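Local structure of myosin-2 (Saccharomyces cerevisiae, 6IXO) at residues 111-116 / 385-390; 117-122 / 143-148. The protein carries organelles and other cargo along polarized actin cables as a class V myosin motor, gripping cargo receptors through the globular tail domain described here. One frame throughout, in Å; residues are numbered along the deposited sequence. Where two conformers were deposited one is given.

Interaction 1: residues 111-116 / 385-390; sequences LYSFVV and KTRKFD
Phe389 lays one face of its ring against the helix backbone at Phe114, whose CA sits 3.5 Å above the ring plane of Phe389, offset toward the rim. CB of Phe114 also lies over that face, 4.0 Å from the centroid of the Phe389 ring in a CH-pi contact 27° off the normal. With CG anti to its backbone N (chi1 172°), the Phe114 ring turns its edge to the face of Phe389 in a T-shaped pair, planes at 70°. CB of Ser113 meets the Phe389 ring at its edge, in plane. The Ser113 hydroxyl is bonded to Arg109 O one turn back, and OG also accepts a weak bond from Arg387 N at 3.2 Å. Thr386 spreads its two branches over neighbouring residues of the helix: OG1, between the backbone N and carbonyl carbon, lies beside Val116, while CG2 reaches CE2 of Tyr112 at 3.5 Å. A water bridges the two segments, accepting from Thr386 OG1 (2.7 Å) and donating to the carbonyls of Ser113 and Arg387. The extended Arg387 leads away to a salt bridge with Glu222. An irregular C-terminal segment thus binds along helix 97-124, a loop-on-helix packing within the all-helical globular tail of a class V myosin.

Interaction 2: residues 117-122 / 143-148; sequences FALNSI and LVTELK
Leu119 supplies most of the surface that helix 117-122 buries against helix 143-148, and its two methyls part company at the far side. CG stands anti to the backbone N (chi1 -172°), which carries the isobutyl group across to the opposing helix. There CD1 lies 4.0 Å from Val144 CG1 and 3.7 Å from Thr145 OG1, while CD2 rests on the aliphatic chain of Lys148, 3.7 Å from its CD. The side chains of Leu119 and Val144 lie alongside each other, pointing opposite ways, and CB of Leu119 also touches CG1 of Val144.

The tighter, buried part is formed by Val144 and Ile122. They meet tip to tip, CD1 of Ile122 standing 3.7 Å from CG2 of Val144, the branch of the valine not used by Leu119. Val144 thereby serves two partners with two different methyls. The other side is looser and partly open to solvent: the Thr145 hydroxyl brushes the leucine methyls but is bonded to Val141 O within its own helix, and the Lys148 chain crosses Leu119 at about a right angle before bending at its last torsion (chi4 -64°) to lead its amino group away. An alanine in place of Leu119 would probably open a gap between Val144 and Lys148 and take from the lysine methylenes one of their apolar neighbours.

The segment axes approach to 9.8 Å and run nearly antiparallel, at 153°, as neighbours in a helical bundle. Tyr137, Tyr140 and Val141 of helix 134-180 extend the packing around Ile122. Helix 53-67 adjoins both partners through Trp66, which touches Ala118 and Leu143, and helix 71-90 packs on Leu143 and Leu147.

Interactions 1 and 2 follow one another along helix 97-124, their centres about 10 Å apart, and use different sides of it: the 385-390 segment covers one, helix 134-180 another. They also touch directly. Tyr112 CE1 lies 3.5 Å from Lys148 O, and Val115 CG2 is 3.7 Å from Leu147 CD2, so the helix of interaction 1 already leans on the second helix of interaction 2. In sequence, interaction 2 joins successive helices, whereas interaction 1 brings back a segment from near the C-terminus. Phe389 CB also packs 3.7 Å from Phe117 CG, which ties that returning segment to the first helix segment of interaction 2.

Interaction 1: residues 111-116 / 385-390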
loop_
_atom_site.group_PDB
_atom_site.type_symbol
_atom_site.label_atom_id
_atom_site.label_comp_id
_atom_site.label_asym_id
_atom_site.label_seq_id
_atom_site.Cartn_x
_atom_site.Cartn_y
_atom_site.Cartn_z
ATOM N N LEU A 111 5.633 -4.164 16.040
ATOM C CA LEU A 111 5.278 -5.320 16.866
ATOM C C LEU A 111 6.019 -6.562 16.388
ATOM O O LEU A 111 6.561 -7.336 17.176
ATOM C CB LEU A 111 3.779 -5.577 16.805
ATOM C CG LEU A 111 2.902 -4.604 17.589
ATOM C CD1 LEU A 111 1.402 -4.768 17.232
ATOM C CD2 LEU A 111 3.150 -4.806 19.124
ATOM N N TYR A 112 6.024 -6.762 15.079
ATOM C CA TYR A 112 6.649 -7.952 14.533
ATOM C C TYR A 112 8.126 -7.894 14.835
ATOM O O TYR A 112 8.741 -8.870 15.269
ATOM C CB TYR A 112 6.368 -8.061 13.012
ATOM C CG TYR A 112 7.129 -9.209 12.369
ATOM C CD1 TYR A 112 6.720 -10.532 12.560
ATOM C CD2 TYR A 112 8.273 -8.978 11.613
ATOM C CE1 TYR A 112 7.441 -11.600 12.013
ATOM C CE2 TYR A 112 8.984 -10.037 11.027
ATOM C CZ TYR A 112 8.570 -11.348 11.243
ATOM O OH TYR A 112 9.262 -12.399 10.659
ATOM N N SER A 113 8.695 -6.707 14.674
ATOM C CA SER A 113 10.112 -6.531 14.908
ATOM C C SER A 113 10.449 -6.801 16.378
ATOM O O SER A 113 11.500 -7.350 16.703
ATOM C CB SER A 113 10.552 -5.115 14.493
ATOM O OG SER A 113 10.228 -4.894 13.094
ATOM N N PHE A 114 9.552 -6.401 17.263
ATOM C CA PHE A 114 9.780 -6.701 18.669
ATOM C C PHE A 114 9.795 -8.210 18.925
ATOM O O PHE A 114 10.610 -8.706 19.682
ATOM C CB PHE A 114 8.722 -6.066 19.568
ATOM C CG PHE A 114 8.848 -6.550 20.991
ATOM C CD1 PHE A 114 9.923 -6.156 21.745
ATOM C CD2 PHE A 114 7.959 -7.478 21.512
ATOM C CE1 PHE A 114 10.111 -6.646 23.055
ATOM C CE2 PHE A 114 8.140 -7.970 22.830
ATOM C CZ PHE A 114 9.213 -7.549 23.576
ATOM N N VAL A 115 8.837 -8.926 18.337
ATOM C CA VAL A 115 8.706 -10.348 18.623
ATOM C C VAL A 115 9.928 -11.078 18.088
ATOM O O VAL A 115 10.466 -11.966 18.745
ATOM C CB VAL A 115 7.392 -10.914 18.033
ATOM C CG1 VAL A 115 7.311 -12.421 18.200
ATOM C CG2 VAL A 115 6.211 -10.243 18.741
ATOM N N VAL A 116 10.400 -10.668 16.915
ATOM C CA VAL A 116 11.625 -11.241 16.358
ATOM C C VAL A 116 12.774 -10.997 17.301
ATOM O O VAL A 116 13.580 -11.890 17.571
ATOM C CB VAL A 116 11.948 -10.630 14.958
ATOM C CG1 VAL A 116 13.388 -10.979 14.532
ATOM C CG2 VAL A 116 10.940 -11.127 13.966
ATOM N N LYS A 385 14.965 -6.615 6.445
ATOM C CA LYS A 385 15.438 -6.908 7.796
ATOM C C LYS A 385 14.574 -6.161 8.767
ATOM O O LYS A 385 14.171 -5.033 8.490
ATOM C CB LYS A 385 16.898 -6.497 7.946
ATOM N N THR A 386 14.262 -6.776 9.899
ATOM C CA THR A 386 13.394 -6.115 10.866
ATOM C C THR A 386 14.095 -5.007 11.616
ATOM O O THR A 386 15.334 -4.900 11.618
ATOM C CB THR A 386 12.801 -7.112 11.889
ATOM O OG1 THR A 386 13.851 -7.792 12.596
ATOM C CG2 THR A 386 11.964 -8.127 11.175
ATOM N N ARG A 387 13.269 -4.182 12.249
ATOM C CA ARG A 387 13.731 -3.060 13.053
ATOM C C ARG A 387 14.565 -3.557 14.262
ATOM O O ARG A 387 14.043 -4.226 15.164
ATOM C CB ARG A 387 12.512 -2.217 13.489
ATOM C CG ARG A 387 11.587 -1.810 12.289
ATOM C CD ARG A 387 10.352 -0.945 12.708
ATOM N NE ARG A 387 9.798 -0.252 11.529
ATOM C CZ ARG A 387 8.631 0.401 11.459
ATOM N NH1 ARG A 387 7.809 0.468 12.506
ATOM N NH2 ARG A 387 8.274 0.982 10.305
ATOM N N LYS A 388 15.861 -3.279 14.254
ATOM C CA LYS A 388 16.699 -3.647 15.412
ATOM C C LYS A 388 16.180 -2.919 16.642
ATOM O O LYS A 388 15.960 -1.713 16.601
ATOM C CB LYS A 388 18.174 -3.321 15.171
ATOM C CG LYS A 388 18.740 -3.935 13.892
ATOM C CD LYS A 388 18.580 -5.463 13.845
ATOM C CE LYS A 388 19.651 -6.183 14.677
ATOM N NZ LYS A 388 19.745 -7.633 14.317
ATOM N N PHE A 389 15.942 -3.646 17.729
ATOM C CA PHE A 389 15.256 -3.036 18.856
ATOM C C PHE A 389 16.182 -2.484 19.910
ATOM O O PHE A 389 16.945 -3.214 20.541
ATOM C CB PHE A 389 14.279 -4.029 19.484
ATOM C CG PHE A 389 12.863 -3.685 19.208
ATOM C CD1 PHE A 389 12.116 -2.994 20.144
ATOM C CD2 PHE A 389 12.297 -3.969 17.967
ATOM C CE1 PHE A 389 10.806 -2.623 19.865
ATOM C CE2 PHE A 389 10.993 -3.602 17.678
ATOM C CZ PHE A 389 10.243 -2.932 18.630
ATOM N N ASP A 390 16.122 -1.172 20.082
ATOM C CA ASP A 390 16.779 -0.534 21.205
ATOM C C ASP A 390 15.673 -0.220 22.193
ATOM O O ASP A 390 14.621 0.292 21.809
ATOM C CB ASP A 390 17.547 0.723 20.782
HETATM O O HOH W 1 13.935 -7.012 15.206
#

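Interaction 2: residues 117-122 / 143-148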
loop_
_atom_site.group_PDB
_atom_site.type_symbol
_atom_site.label_atom_id
_atom_site.label_comp_id
_atom_site.label_asym_id
_atom_site.label_seq_id
_atom_site.Cartn_x
_atom_site.Cartn_y
_atom_site.Cartn_z
ATOM N N PHE A 117 12.832 -9.780 17.833
ATOM C CA PHE A 117 13.890 -9.440 18.760
ATOM C C PHE A 117 13.770 -10.297 20.021
ATOM O O PHE A 117 14.783 -10.770 20.571
ATOM C CB PHE A 117 13.836 -7.952 19.123
ATOM C CG PHE A 117 14.564 -7.617 20.393
ATOM C CD1 PHE A 117 15.935 -7.445 20.394
ATOM C CD2 PHE A 117 13.879 -7.497 21.592
ATOM C CE1 PHE A 117 16.610 -7.141 21.547
ATOM C CE2 PHE A 117 14.556 -7.197 22.766
ATOM C CZ PHE A 117 15.927 -7.020 22.742
ATOM N N ALA A 118 12.536 -10.498 20.488
ATOM C CA ALA A 118 12.350 -11.199 21.783
ATOM C C ALA A 118 12.688 -12.674 21.618
ATOM O O ALA A 118 13.249 -13.303 22.488
ATOM C CB ALA A 118 10.939 -11.039 22.268
ATOM N N LEU A 119 12.316 -13.230 20.472
ATOM C CA LEU A 119 12.598 -14.630 20.183
ATOM C C LEU A 119 14.093 -14.876 20.140
ATOM O O LEU A 119 14.609 -15.833 20.747
ATOM C CB LEU A 119 11.934 -15.031 18.852
ATOM C CG LEU A 119 12.002 -16.522 18.524
ATOM C CD1 LEU A 119 11.547 -17.382 19.712
ATOM C CD2 LEU A 119 11.158 -16.801 17.270
ATOM N N ASN A 120 14.815 -14.008 19.445
ATOM C CA ASN A 120 16.269 -14.157 19.398
ATOM C C ASN A 120 16.888 -13.973 20.766
ATOM O O ASN A 120 17.833 -14.667 21.121
ATOM C CB ASN A 120 16.909 -13.176 18.415
ATOM C CG ASN A 120 18.429 -13.252 18.434
ATOM O OD1 ASN A 120 19.024 -14.133 17.824
ATOM N ND2 ASN A 120 19.057 -12.340 19.158
ATOM N N SER A 121 16.341 -13.059 21.558
ATOM C CA SER A 121 16.864 -12.847 22.898
ATOM C C SER A 121 16.639 -14.063 23.799
ATOM O O SER A 121 17.481 -14.396 24.654
ATOM C CB SER A 121 16.219 -11.615 23.545
ATOM O OG SER A 121 16.618 -11.539 24.917
ATOM N N ILE A 122 15.487 -14.701 23.617
ATOM C CA ILE A 122 15.109 -15.889 24.382
ATOM C C ILE A 122 16.009 -17.073 24.030
ATOM O O ILE A 122 16.525 -17.773 24.906
ATOM C CB ILE A 122 13.621 -16.243 24.121
ATOM C CG1 ILE A 122 12.710 -15.291 24.904
ATOM C CG2 ILE A 122 13.316 -17.673 24.514
ATOM C CD1 ILE A 122 11.272 -15.212 24.349
ATOM N N LEU A 143 5.360 -20.630 22.267
ATOM C CA LEU A 143 4.416 -19.516 22.249
ATOM C C LEU A 143 4.934 -18.305 21.473
ATOM O O LEU A 143 4.211 -17.706 20.675
ATOM C CB LEU A 143 4.091 -19.098 23.693
ATOM C CG LEU A 143 3.457 -17.720 23.943
ATOM C CD1 LEU A 143 1.987 -17.713 23.604
ATOM C CD2 LEU A 143 3.660 -17.280 25.387
ATOM N N VAL A 144 6.178 -17.925 21.726
ATOM C CA VAL A 144 6.714 -16.734 21.083
ATOM C C VAL A 144 6.924 -17.024 19.599
ATOM O O VAL A 144 6.744 -16.149 18.748
ATOM C CB VAL A 144 8.043 -16.282 21.740
ATOM C CG1 VAL A 144 8.622 -15.045 21.022
ATOM C CG2 VAL A 144 7.805 -15.982 23.203
ATOM N N THR A 145 7.313 -18.255 19.287
ATOM C CA THR A 145 7.487 -18.618 17.889
ATOM C C THR A 145 6.162 -18.511 17.131
ATOM O O THR A 145 6.136 -18.000 16.024
ATOM C CB THR A 145 8.043 -20.022 17.762
ATOM O OG1 THR A 145 9.286 -20.084 18.465
ATOM C CG2 THR A 145 8.263 -20.372 16.282
ATOM N N GLU A 146 5.071 -18.981 17.732
ATOM C CA GLU A 146 3.741 -18.869 17.118
ATOM C C GLU A 146 3.326 -17.428 17.007
ATOM O O GLU A 146 2.654 -17.028 16.035
ATOM C CB GLU A 146 2.685 -19.627 17.922
ATOM C CG GLU A 146 2.847 -21.124 17.905
ATOM C CD GLU A 146 1.773 -21.822 18.718
ATOM O OE1 GLU A 146 0.809 -21.134 19.137
ATOM O OE2 GLU A 146 1.897 -23.051 18.935
ATOM N N LEU A 147 3.732 -16.635 17.990
ATOM C CA LEU A 147 3.357 -15.220 17.964
ATOM C C LEU A 147 4.073 -14.505 16.802
ATOM O O LEU A 147 3.474 -13.657 16.077
ATOM C CB LEU A 147 3.667 -14.567 19.313
ATOM C CG LEU A 147 3.381 -13.061 19.271
ATOM C CD1 LEU A 147 1.906 -12.816 18.968
ATOM C CD2 LEU A 147 3.800 -12.376 20.587
ATOM N N LYS A 148 5.332 -14.882 16.577
ATOM C CA LYS A 148 6.055 -14.368 15.391
ATOM C C LYS A 148 5.307 -14.688 14.092
ATOM O O LYS A 148 5.062 -13.788 13.241
ATOM C CB LYS A 148 7.477 -14.949 15.356
ATOM C CG LYS A 148 8.266 -14.662 14.084
ATOM C CD LYS A 148 9.698 -15.203 14.209
ATOM C CE LYS A 148 10.479 -15.127 12.904
ATOM N NZ LYS A 148 9.904 -15.972 11.815
#